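Local coordinates for protein chorismate synthase (Campylobacter jejuni, PDB 1SQ1) that probably catalyses the last step of the shikimate pathway, eliminating phosphate from 5-enolpyruvylshikimate-3-phosphate to give chorismate with the help of reduced FMN, at residues D261-D265 with G266-S270; G248-A251 with S252-G256; E36-L39 with Q40-D44; G134-V137 with A138-L142; N351-N354 with L355-Y359. All coordinates share one frame; numbering follows the deposited sequence.

Contact 1. Residues D261-D265 with G266-S270; sequences DALKD and GKFLS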
loop_
_atom_site.group_PDB
_atom_site.type_symbol
_atom_site.label_atom_id
_atom_site.label_comp_id
_atom_site.label_asym_id
_atom_site.label_seq_id
_atom_site.Cartn_x
_atom_site.Cartn_y
_atom_site.Cartn_z
ATOM N N ASP A 261 12.296 29.196 -15.100
ATOM C CA ASP A 261 11.704 30.098 -14.117
ATOM C C ASP A 261 12.775 30.408 -13.073
ATOM O O ASP A 261 13.103 29.553 -12.254
ATOM C CB ASP A 261 10.504 29.439 -13.426
ATOM C CG ASP A 261 9.393 29.086 -14.392
ATOM O OD1 ASP A 261 9.007 29.957 -15.196
ATOM O OD2 ASP A 261 8.893 27.944 -14.341
ATOM N N ALA A 262 13.328 31.616 -13.095
ATOM C CA ALA A 262 14.359 31.956 -12.121
ATOM C C ALA A 262 13.846 32.891 -11.030
ATOM O O ALA A 262 12.715 33.384 -11.094
ATOM C CB ALA A 262 15.558 32.573 -12.824
ATOM N N LEU A 263 14.688 33.113 -10.024
ATOM C CA LEU A 263 14.367 33.985 -8.897
ATOM C C LEU A 263 15.612 34.711 -8.380
ATOM O O LEU A 263 15.698 35.941 -8.438
ATOM C CB LEU A 263 13.741 33.172 -7.758
ATOM C CG LEU A 263 13.977 31.656 -7.706
ATOM C CD1 LEU A 263 15.453 31.327 -7.812
ATOM C CD2 LEU A 263 13.398 31.111 -6.409
ATOM N N LYS A 264 16.564 33.928 -7.873
ATOM C CA LYS A 264 17.837 34.415 -7.329
ATOM C C LYS A 264 17.665 35.378 -6.153
ATOM O O LYS A 264 18.595 35.580 -5.364
ATOM C CB LYS A 264 18.670 35.086 -8.433
ATOM C CG LYS A 264 20.105 35.449 -8.030
ATOM C CD LYS A 264 20.955 34.215 -7.738
ATOM C CE LYS A 264 21.122 33.337 -8.973
ATOM N NZ LYS A 264 22.005 32.162 -8.715
ATOM N N ASP A 265 16.472 35.959 -6.031
ATOM C CA ASP A 265 16.189 36.900 -4.955
ATOM C C ASP A 265 15.003 36.439 -4.109
ATOM O O ASP A 265 15.109 35.485 -3.336
ATOM C CB ASP A 265 15.906 38.289 -5.543
ATOM C CG ASP A 265 16.571 39.404 -4.753
ATOM O OD1 ASP A 265 16.245 39.566 -3.554
ATOM O OD2 ASP A 265 17.425 40.110 -5.337
ATOM N N GLY A 266 13.879 37.131 -4.253
ATOM C CA GLY A 266 12.687 36.769 -3.508
ATOM C C GLY A 266 12.042 35.505 -4.062
ATOM O O GLY A 266 12.666 34.437 -4.087
ATOM N N LYS A 267 10.795 35.612 -4.513
ATOM C CA LYS A 267 10.119 34.436 -5.045
ATOM C C LYS A 267 10.489 34.191 -6.524
ATOM O O LYS A 267 11.458 34.774 -7.039
ATOM C CB LYS A 267 8.594 34.567 -4.862
ATOM C CG LYS A 267 7.908 33.375 -4.110
ATOM C CD LYS A 267 8.137 32.013 -4.823
ATOM C CE LYS A 267 7.223 30.848 -4.322
ATOM N NZ LYS A 267 7.213 30.525 -2.837
ATOM N N PHE A 268 9.734 33.316 -7.191
ATOM C CA PHE A 268 9.987 32.975 -8.594
ATOM C C PHE A 268 9.486 34.065 -9.523
ATOM O O PHE A 268 8.469 34.695 -9.246
ATOM C CB PHE A 268 9.307 31.639 -8.948
ATOM C CG PHE A 268 10.098 30.425 -8.535
ATOM C CD1 PHE A 268 11.288 30.104 -9.186
ATOM C CD2 PHE A 268 9.676 29.629 -7.476
ATOM C CE1 PHE A 268 12.050 29.010 -8.790
ATOM C CE2 PHE A 268 10.435 28.529 -7.071
ATOM C CZ PHE A 268 11.626 28.223 -7.733
ATOM N N LEU A 269 10.204 34.296 -10.617
ATOM C CA LEU A 269 9.787 35.317 -11.569
ATOM C C LEU A 269 8.603 34.832 -12.400
ATOM O O LEU A 269 7.460 35.256 -12.190
ATOM C CB LEU A 269 10.951 35.707 -12.484
ATOM C CG LEU A 269 11.927 36.755 -11.927
ATOM C CD1 LEU A 269 11.258 38.121 -11.893
ATOM C CD2 LEU A 269 12.391 36.356 -10.533
ATOM N N SER A 270 8.886 33.937 -13.341
ATOM C CA SER A 270 7.869 33.357 -14.217
ATOM C C SER A 270 7.305 32.076 -13.598
ATOM O O SER A 270 7.909 31.519 -12.688
ATOM C CB SER A 270 8.499 33.058 -15.580
ATOM O OG SER A 270 9.807 32.517 -15.413
#
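The irregular loop that doubles back between helix 256-259 and strand 276-277 sets Asp261 against Ser270 and Leu263 against Phe268. It shows how a loop without regular strand pairing can still be tied across its own turn. The two limbs run nearly antiparallel, and one backbone bond joins them: Leu269 N donates to Ala262 O at 2.7 Å. Nearer the base, the Ser270 hydroxyl donates to the carboxylate of Asp261; Ser270 OG lies 2.7 Å from Asp261 OD1, which accepts through its anti lone pair, on the side away from OD2. The same OD1 also accepts from His272 N, while OD2 takes the backbone N of Ser273, so both carboxylate oxygens are engaged and the group is fixed in rotation. Further toward the turn the contact becomes apolar. Phe268 CG lies anti to its carbonyl carbon (chi1 -82°), which sends the ring alongside Leu263, the two side chains pointing the same way. Leu263 CD2 then sits over one ring face, 3.5 Å from the centroid of Phe268, in a CH-pi contact. Beyond this exposed loop, Phe268 rests on Asn282 and Glu284, which follow strand 280-281 and precede strand 286-292.

Contact 2. Residues G248-A251 with S252-G256; sequences GINA and SKMRG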
loop_
_atom_site.group_PDB
_atom_site.type_symbol
_atom_site.label_atom_id
_atom_site.label_comp_id
_atom_site.label_asym_id
_atom_site.label_seq_id
_atom_site.Cartn_x
_atom_site.Cartn_y
_atom_site.Cartn_z
ATOM N N GLY A 248 2.377 23.127 -20.227
ATOM C CA GLY A 248 1.832 21.942 -20.870
ATOM C C GLY A 248 2.456 21.510 -22.192
ATOM O O GLY A 248 3.679 21.461 -22.355
ATOM N N ILE A 249 1.603 21.180 -23.151
ATOM C CA ILE A 249 2.073 20.743 -24.459
ATOM C C ILE A 249 2.989 21.794 -25.072
ATOM O O ILE A 249 3.961 21.464 -25.746
ATOM C CB ILE A 249 0.886 20.479 -25.406
ATOM C CG1 ILE A 249 0.050 19.319 -24.866
ATOM C CG2 ILE A 249 1.384 20.152 -26.798
ATOM C CD1 ILE A 249 -1.188 19.046 -25.671
ATOM N N ASN A 250 2.671 23.064 -24.822
ATOM C CA ASN A 250 3.445 24.178 -25.355
ATOM C C ASN A 250 4.883 24.209 -24.855
ATOM O O ASN A 250 5.788 24.679 -25.549
ATOM C CB ASN A 250 2.760 25.506 -25.025
ATOM C CG ASN A 250 3.473 26.694 -25.650
ATOM O OD1 ASN A 250 4.033 27.532 -24.943
ATOM N ND2 ASN A 250 3.464 26.765 -26.982
ATOM N N ALA A 251 5.109 23.716 -23.649
ATOM C CA ALA A 251 6.464 23.726 -23.147
ATOM C C ALA A 251 7.325 22.866 -24.056
ATOM O O ALA A 251 8.530 23.047 -24.105
ATOM C CB ALA A 251 6.517 23.195 -21.716
ATOM N N SER A 252 6.717 21.942 -24.792
ATOM C CA SER A 252 7.508 21.065 -25.651
ATOM C C SER A 252 8.094 21.789 -26.862
ATOM O O SER A 252 9.124 21.381 -27.409
ATOM C CB SER A 252 6.663 19.881 -26.117
ATOM O OG SER A 252 5.649 20.295 -27.008
ATOM N N LYS A 253 7.439 22.879 -27.255
ATOM C CA LYS A 253 7.840 23.692 -28.394
ATOM C C LYS A 253 8.690 24.892 -28.007
ATOM O O LYS A 253 9.005 25.724 -28.852
ATOM C CB LYS A 253 6.587 24.179 -29.122
ATOM C CG LYS A 253 5.808 23.058 -29.775
ATOM C CD LYS A 253 4.557 23.553 -30.444
ATOM C CE LYS A 253 3.513 23.906 -29.420
ATOM N NZ LYS A 253 2.273 24.330 -30.108
HETATM N N MSE A 254 9.062 24.985 -26.733
HETATM C CA MSE A 254 9.867 26.102 -26.241
HETATM C C MSE A 254 11.339 25.763 -26.091
HETATM O O MSE A 254 11.754 24.633 -26.307
HETATM C CB MSE A 254 9.334 26.574 -24.882
HETATM C CG MSE A 254 8.084 27.431 -24.946
HETATM SE SE MSE A 254 7.256 27.646 -23.193
HETATM C CE MSE A 254 8.240 29.168 -22.512
ATOM N N ARG A 255 12.132 26.760 -25.735
ATOM C CA ARG A 255 13.548 26.541 -25.499
ATOM C C ARG A 255 13.844 26.823 -24.036
ATOM O O ARG A 255 13.180 27.644 -23.413
ATOM C CB ARG A 255 14.397 27.453 -26.369
ATOM C CG ARG A 255 14.311 27.136 -27.821
ATOM C CD ARG A 255 15.605 27.495 -28.479
ATOM N NE ARG A 255 15.687 26.917 -29.810
ATOM C CZ ARG A 255 16.759 26.997 -30.585
ATOM N NH1 ARG A 255 17.843 27.631 -30.159
ATOM N NH2 ARG A 255 16.741 26.443 -31.787
ATOM N N GLY A 256 14.846 26.144 -23.495
ATOM C CA GLY A 256 15.202 26.340 -22.103
ATOM C C GLY A 256 15.226 27.798 -21.664
ATOM O O GLY A 256 14.752 28.133 -20.572
#
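Ser252 and Ile249 meet through a single carbonyl oxygen. The Ser252 hydroxyl stands between its own backbone N and carbonyl carbon (chi1 69°), a conformation that swings OG back over the preceding turn to donate to Ile249 O, although the modelled separation is too short to be trusted in detail. Ser252 N also donates to Ile249 O, at 3.0 Å. One residue on, Lys253 N bonds to Asn250 O, again at 3.0 Å, and a weak bond follows from Met254 N to Ala251 O. Each backbone donor thus looks three residues back, the spacing of 3-10 turns, in a short helix-like turn between strand 240-245 and helix 256-259, for which Arg255 is the N-cap residue. The side chains of Lys253 and Met254, a selenomethionine, both leave with CG anti to the carbonyl carbon, and both cross Asn250 at about a right angle. A bend at chi3 (-74°) lays Lys253 CE 4.1 Å from Asn250 CA. Met254 takes a separate path, its CG 3.6 Å from Asn250 O and its SE 4.0 Å from Ala251 CA. Around the turn, Ile249 packs on Ile249 of the second subunit, whose Tyr291 meets Ser252.

Contact 3. Residues E36-L39 with Q40-D44; sequences EEFL and QNELD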
loop_
_atom_site.group_PDB
_atom_site.type_symbol
_atom_site.label_atom_id
_atom_site.label_comp_id
_atom_site.label_asym_id
_atom_site.label_seq_id
_atom_site.Cartn_x
_atom_site.Cartn_y
_atom_site.Cartn_z
ATOM N N GLU A 36 -19.843 21.539 7.814
ATOM C CA GLU A 36 -20.788 20.697 7.091
ATOM C C GLU A 36 -21.613 21.468 6.080
ATOM O O GLU A 36 -22.374 20.882 5.320
ATOM C CB GLU A 36 -21.719 19.969 8.059
ATOM C CG GLU A 36 -22.367 18.740 7.432
ATOM C CD GLU A 36 -23.054 17.838 8.449
ATOM O OE1 GLU A 36 -22.442 17.543 9.506
ATOM O OE2 GLU A 36 -24.198 17.404 8.182
ATOM N N GLU A 37 -21.459 22.785 6.074
ATOM C CA GLU A 37 -22.190 23.623 5.137
ATOM C C GLU A 37 -21.408 23.634 3.840
ATOM O O GLU A 37 -21.943 23.329 2.776
ATOM C CB GLU A 37 -22.327 25.044 5.686
ATOM C CG GLU A 37 -23.239 25.930 4.853
ATOM C CD GLU A 37 -23.536 27.273 5.503
ATOM O OE1 GLU A 37 -22.580 28.048 5.741
ATOM O OE2 GLU A 37 -24.731 27.548 5.768
ATOM N N PHE A 38 -20.132 23.990 3.947
ATOM C CA PHE A 38 -19.235 24.030 2.799
ATOM C C PHE A 38 -19.298 22.696 2.071
ATOM O O PHE A 38 -19.094 22.628 0.859
ATOM C CB PHE A 38 -17.810 24.289 3.270
ATOM C CG PHE A 38 -16.774 24.111 2.204
ATOM C CD1 PHE A 38 -16.153 22.884 2.019
ATOM C CD2 PHE A 38 -16.429 25.175 1.375
ATOM C CE1 PHE A 38 -15.199 22.722 1.025
ATOM C CE2 PHE A 38 -15.476 25.027 0.376
ATOM C CZ PHE A 38 -14.860 23.800 0.197
ATOM N N LEU A 39 -19.569 21.633 2.822
ATOM C CA LEU A 39 -19.681 20.306 2.243
ATOM C C LEU A 39 -20.964 20.245 1.439
ATOM O O LEU A 39 -20.951 19.968 0.241
ATOM C CB LEU A 39 -19.731 19.243 3.338
ATOM C CG LEU A 39 -20.303 17.892 2.907
ATOM C CD1 LEU A 39 -19.313 17.168 2.008
ATOM C CD2 LEU A 39 -20.613 17.063 4.135
ATOM N N GLN A 40 -22.075 20.519 2.109
ATOM C CA GLN A 40 -23.370 20.474 1.459
ATOM C C GLN A 40 -23.445 21.396 0.249
ATOM O O GLN A 40 -24.106 21.074 -0.732
ATOM C CB GLN A 40 -24.469 20.828 2.453
ATOM C CG GLN A 40 -25.858 20.563 1.921
ATOM C CD GLN A 40 -26.064 19.107 1.546
ATOM O OE1 GLN A 40 -25.982 18.219 2.399
ATOM N NE2 GLN A 40 -26.329 18.853 0.265
ATOM N N ASN A 41 -22.770 22.539 0.311
ATOM C CA ASN A 41 -22.791 23.468 -0.814
ATOM C C ASN A 41 -22.030 22.937 -2.009
ATOM O O ASN A 41 -22.485 23.049 -3.143
ATOM C CB ASN A 41 -22.207 24.824 -0.427
ATOM C CG ASN A 41 -23.130 25.617 0.456
ATOM O OD1 ASN A 41 -24.343 25.638 0.240
ATOM N ND2 ASN A 41 -22.564 26.291 1.452
ATOM N N GLU A 42 -20.862 22.366 -1.755
ATOM C CA GLU A 42 -20.049 21.845 -2.834
ATOM C C GLU A 42 -20.827 20.775 -3.573
ATOM O O GLU A 42 -20.807 20.723 -4.803
ATOM C CB GLU A 42 -18.746 21.265 -2.291
ATOM C CG GLU A 42 -17.600 21.365 -3.273
ATOM C CD GLU A 42 -17.151 22.802 -3.503
ATOM O OE1 GLU A 42 -16.284 23.029 -4.371
ATOM O OE2 GLU A 42 -17.655 23.711 -2.812
ATOM N N LEU A 43 -21.526 19.925 -2.830
ATOM C CA LEU A 43 -22.303 18.869 -3.466
ATOM C C LEU A 43 -23.365 19.455 -4.401
ATOM O O LEU A 43 -23.735 18.828 -5.398
ATOM C CB LEU A 43 -22.960 17.963 -2.412
ATOM C CG LEU A 43 -22.084 16.874 -1.790
ATOM C CD1 LEU A 43 -22.875 16.109 -0.752
ATOM C CD2 LEU A 43 -21.598 15.928 -2.875
ATOM N N ASP A 44 -23.835 20.663 -4.090
ATOM C CA ASP A 44 -24.854 21.318 -4.908
ATOM C C ASP A 44 -24.292 21.921 -6.193
ATOM O O ASP A 44 -25.046 22.265 -7.110
ATOM C CB ASP A 44 -25.588 22.402 -4.102
ATOM C CG ASP A 44 -26.424 21.823 -2.966
ATOM O OD1 ASP A 44 -26.967 20.705 -3.116
ATOM O OD2 ASP A 44 -26.558 22.493 -1.924
#
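Phe38 and Glu42 lie side by side one helical turn apart, pointing the same way. Both have CG anti to the backbone N (170° in Phe38), and a bend at chi2 of Glu42 then carries OE2 over one face of the ring, 4.1 Å from Phe38 CE2, with carboxylate and ring planes only 22° apart. Glu37 and Asn41 form a second pair of neighbours, Asn41 ND2 approaching Glu37 CG at 3.5 Å. Beneath both pairs runs the backbone ladder: Asn41 N to Glu37 O at 2.7 Å, and the longer bond from Glu42 N to Phe38 O at 3.2 Å. This is the i to i+4 pattern of an alpha helix, here helix 36-45, at whose start Asp35 OD2 accepts from the backbone N of both Glu37 and Phe38. The second shell positions the polar ends. A salt bridge from Glu42 OE1 to Arg337 NH2 holds the carboxylate to helix 325-346, while Gln40, bent at chi2, offers OE1 to Ala62 N of strand 62-64. Leu39 and Leu43 face that strand as well, packing on Ala62, and Leu43 also meets Val132 of helix 128-143.

Contact 4. Residues G134-V137 with A138-L142; sequences GGAV and AAMLL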
loop_
_atom_site.group_PDB
_atom_site.type_symbol
_atom_site.label_atom_id
_atom_site.label_comp_id
_atom_site.label_asym_id
_atom_site.label_seq_id
_atom_site.Cartn_x
_atom_site.Cartn_y
_atom_site.Cartn_z
ATOM N N GLY A 134 -15.960 13.701 -0.452
ATOM C CA GLY A 134 -14.615 13.478 0.055
ATOM C C GLY A 134 -13.684 14.662 -0.133
ATOM O O GLY A 134 -12.984 15.053 0.801
ATOM N N GLY A 135 -13.655 15.230 -1.334
ATOM C CA GLY A 135 -12.807 16.385 -1.579
ATOM C C GLY A 135 -13.166 17.549 -0.658
ATOM O O GLY A 135 -12.280 18.262 -0.164
ATOM N N ALA A 136 -14.467 17.742 -0.430
ATOM C CA ALA A 136 -14.971 18.803 0.446
ATOM C C ALA A 136 -14.275 18.703 1.790
ATOM O O ALA A 136 -13.652 19.653 2.268
ATOM C CB ALA A 136 -16.475 18.645 0.636
ATOM N N VAL A 137 -14.413 17.528 2.396
ATOM C CA VAL A 137 -13.804 17.238 3.675
ATOM C C VAL A 137 -12.324 17.555 3.638
ATOM O O VAL A 137 -11.802 18.143 4.570
ATOM C CB VAL A 137 -13.961 15.761 4.040
ATOM C CG1 VAL A 137 -13.141 15.440 5.269
ATOM C CG2 VAL A 137 -15.426 15.450 4.276
ATOM N N ALA A 138 -11.639 17.178 2.567
ATOM C CA ALA A 138 -10.216 17.445 2.517
ATOM C C ALA A 138 -9.920 18.930 2.429
ATOM O O ALA A 138 -8.882 19.378 2.903
ATOM C CB ALA A 138 -9.575 16.705 1.353
ATOM N N ALA A 139 -10.821 19.702 1.829
ATOM C CA ALA A 139 -10.590 21.144 1.717
ATOM C C ALA A 139 -10.600 21.767 3.109
ATOM O O ALA A 139 -9.937 22.777 3.345
ATOM C CB ALA A 139 -11.646 21.793 0.844
HETATM N N MSE A 140 -11.345 21.161 4.031
HETATM C CA MSE A 140 -11.396 21.661 5.387
HETATM C C MSE A 140 -10.001 21.656 5.996
HETATM O O MSE A 140 -9.620 22.599 6.675
HETATM C CB MSE A 140 -12.377 20.829 6.214
HETATM C CG MSE A 140 -13.836 21.084 5.849
HETATM SE SE MSE A 140 -15.068 19.763 6.549
HETATM C CE MSE A 140 -16.223 19.553 5.002
ATOM N N LEU A 141 -9.222 20.612 5.744
ATOM C CA LEU A 141 -7.857 20.561 6.274
ATOM C C LEU A 141 -6.963 21.533 5.510
ATOM O O LEU A 141 -6.010 22.063 6.062
ATOM C CB LEU A 141 -7.291 19.135 6.178
ATOM C CG LEU A 141 -5.863 18.794 6.641
ATOM C CD1 LEU A 141 -4.879 18.979 5.520
ATOM C CD2 LEU A 141 -5.487 19.647 7.835
ATOM N N LEU A 142 -7.286 21.769 4.241
ATOM C CA LEU A 142 -6.516 22.681 3.400
ATOM C C LEU A 142 -6.707 24.142 3.784
ATOM O O LEU A 142 -5.789 24.956 3.655
ATOM C CB LEU A 142 -6.893 22.491 1.929
ATOM C CG LEU A 142 -6.330 21.253 1.229
ATOM C CD1 LEU A 142 -6.773 21.250 -0.223
ATOM C CD2 LEU A 142 -4.808 21.269 1.308
#
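Ala136 O accepts from two consecutive amides, Met140 N and Ala139 N. The first is the helical bond, 3.3 Å from Met140 N to Ala136 O; the second, from Ala139 N to Ala136 O at 2.9 Å, is weak, with an angle of 124° at the hydrogen. Sharing runs the other way too. Ala139 N bonds to Gly135 O, also at 2.9 Å, and Met140 N has a weak second acceptor in Val137 O. One residue earlier, Ala138 N bonds to Gly134 O at 3.1 Å. The example shows how alpha-helical i to i+4 bonding can carry an admixture of i to i+3 bonds within helix 128-143, which is largely buried over this stretch. Small residues dominate the turn: Gly134 and Gly135 have no side chains, and Ala138 and Ala139 add a methyl each. The one long side chain that folds back is Met140, a selenomethionine. Its CG is anti to the carbonyl carbon (chi1 -72°), and a bend at chi3 returns the terminal methyl along the helix, CE coming 3.6 Å from Val137 CA. From there Met140 CE also meets Val137 CG2, at 4.2 Å. Val137 itself turns to Ile78 and Ile80 of strand 78-82, whereas Ala138 rests on Ala341 of helix 325-346. Leu141 packs on Leu344 of that helix and on Leu352 of the third subunit.

Contact 5. Residues N351-N354 with L355-Y359; sequences NLNN and LKNAY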
loop_
_atom_site.group_PDB
_atom_site.type_symbol
_atom_site.label_atom_id
_atom_site.label_comp_id
_atom_site.label_asym_id
_atom_site.label_seq_id
_atom_site.Cartn_x
_atom_site.Cartn_y
_atom_site.Cartn_z
ATOM N N ASN A 351 11.008 15.934 8.230
ATOM C CA ASN A 351 12.107 16.598 8.902
ATOM C C ASN A 351 12.112 16.302 10.388
ATOM O O ASN A 351 11.094 16.443 11.058
ATOM C CB ASN A 351 12.000 18.102 8.671
ATOM C CG ASN A 351 13.231 18.840 9.118
ATOM O OD1 ASN A 351 13.561 18.864 10.305
ATOM N ND2 ASN A 351 13.933 19.442 8.165
ATOM N N LEU A 352 13.273 15.903 10.895
ATOM C CA LEU A 352 13.423 15.571 12.300
ATOM C C LEU A 352 12.989 16.702 13.221
ATOM O O LEU A 352 12.444 16.458 14.305
ATOM C CB LEU A 352 14.868 15.202 12.590
ATOM C CG LEU A 352 15.107 14.795 14.041
ATOM C CD1 LEU A 352 14.166 13.664 14.445
ATOM C CD2 LEU A 352 16.549 14.381 14.193
ATOM N N ASN A 353 13.240 17.935 12.792
ATOM C CA ASN A 353 12.858 19.112 13.565
ATOM C C ASN A 353 11.334 19.094 13.700
ATOM O O ASN A 353 10.786 19.164 14.804
ATOM C CB ASN A 353 13.305 20.386 12.836
ATOM C CG ASN A 353 13.017 21.661 13.634
ATOM O OD1 ASN A 353 13.019 22.769 13.078
ATOM N ND2 ASN A 353 12.781 21.513 14.940
ATOM N N ASN A 354 10.659 18.986 12.561
ATOM C CA ASN A 354 9.204 18.945 12.516
ATOM C C ASN A 354 8.696 17.888 13.470
ATOM O O ASN A 354 7.777 18.122 14.260
ATOM C CB ASN A 354 8.742 18.590 11.108
ATOM C CG ASN A 354 9.302 19.527 10.066
ATOM O OD1 ASN A 354 9.192 19.274 8.866
ATOM N ND2 ASN A 354 9.904 20.626 10.520
ATOM N N LEU A 355 9.314 16.717 13.378
ATOM C CA LEU A 355 8.951 15.573 14.187
ATOM C C LEU A 355 9.055 15.862 15.686
ATOM O O LEU A 355 8.104 15.616 16.432
ATOM C CB LEU A 355 9.831 14.395 13.788
ATOM C CG LEU A 355 9.271 13.005 14.033
ATOM C CD1 LEU A 355 7.877 12.892 13.457
ATOM C CD2 LEU A 355 10.210 12.005 13.399
ATOM N N LYS A 356 10.194 16.390 16.130
ATOM C CA LYS A 356 10.366 16.714 17.549
ATOM C C LYS A 356 9.279 17.703 17.974
ATOM O O LYS A 356 8.708 17.586 19.062
ATOM C CB LYS A 356 11.741 17.330 17.791
ATOM C CG LYS A 356 12.884 16.388 17.487
ATOM C CD LYS A 356 13.105 15.412 18.621
ATOM C CE LYS A 356 14.112 15.953 19.619
ATOM N NZ LYS A 356 15.473 16.031 19.022
ATOM N N ASN A 357 9.006 18.675 17.103
ATOM C CA ASN A 357 7.977 19.689 17.346
ATOM C C ASN A 357 6.620 19.002 17.467
ATOM O O ASN A 357 5.801 19.354 18.321
ATOM C CB ASN A 357 7.924 20.686 16.180
ATOM C CG ASN A 357 9.121 21.621 16.145
ATOM O OD1 ASN A 357 9.339 22.323 15.160
ATOM N ND2 ASN A 357 9.894 21.642 17.226
ATOM N N ALA A 358 6.393 18.025 16.589
ATOM C CA ALA A 358 5.154 17.265 16.566
ATOM C C ALA A 358 4.951 16.548 17.899
ATOM O O ALA A 358 3.834 16.481 18.412
ATOM C CB ALA A 358 5.191 16.263 15.424
ATOM N N TYR A 359 6.035 16.018 18.457
ATOM C CA TYR A 359 5.962 15.322 19.735
ATOM C C TYR A 359 6.412 16.222 20.893
ATOM O O TYR A 359 6.890 15.732 21.920
ATOM C CB TYR A 359 6.820 14.043 19.707
ATOM C CG TYR A 359 6.228 12.906 18.893
ATOM C CD1 TYR A 359 6.334 12.883 17.500
ATOM C CD2 TYR A 359 5.514 11.877 19.519
ATOM C CE1 TYR A 359 5.738 11.864 16.750
ATOM C CE2 TYR A 359 4.915 10.857 18.784
ATOM C CZ TYR A 359 5.026 10.856 17.403
ATOM O OH TYR A 359 4.408 9.861 16.681
#
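Leu355, Asn354 and Leu352 account for much of the surface buried between 351-354 and 355-359, and each does so in a different way. Leu355 joins by backbone and side chain together. Its N donates to Asn351 O at 2.9 Å, nearly straight at the hydrogen (163°), and its CD2 lies 4.4 Å from Leu352 CD1, a loose apolar contact on one side of the helix. Leu352 in turn has CG anti to its backbone N (-178°), and the turn at chi2 then brings Leu352 CD1 4.3 Å from Lys356 CG, while Leu352 O takes the amide of Lys356. Asn354 contributes mainly through its backbone: its carbonyl receives Ala358 N, 2.7 Å from Asn354 O. One turn apart, the amides of Asn353 and Asn357 approach with their planes 66° apart and Asn353 ND2 3.5 Å from Asn357 OD1.

The outer surroundings belong to the third subunit. There Leu355 packs on Leu345, Leu352 on Gly31, and Asn354 on Ala358, all three of that other chain. The Tyr359 hydroxyl donates to Leu344 O of the third subunit, and its ring meets Phe145 there edge to face. At the opposite end Asn351 OD1 accepts from Asn353 N at 2.7 Å. The whole is a worked case of an alpha helix with a classic asparagine N-cap, placed near the chain's end and packed against another subunit of the tetramer.

How the contacts relate
Contacts 3 and 4 lie on two helices packed against each other, their centres about 11 Å apart: Leu39 CD1 meets Ala136 CB at 3.5 Å and Phe38 CE1 meets Ala139 CB at 3.7 Å. Contact 3 lies beside Arg46, a predicted NADP(+)-binding residue, the side chains of Leu43 and Arg46 being about 5 Å apart. Contact 4 is further off, with about 10 Å between the side chains of Ala136 and Arg46. Contacts 1 and 2 lie away from the predicted cofactor-binding residues; their nearest atoms are about 6 Å from each other, and His272 reaches both. Contact 5 is about 24 Å from contact 4, centre to centre, within a chain, yet the tetramer brings contact 5 of another subunit against contact 4.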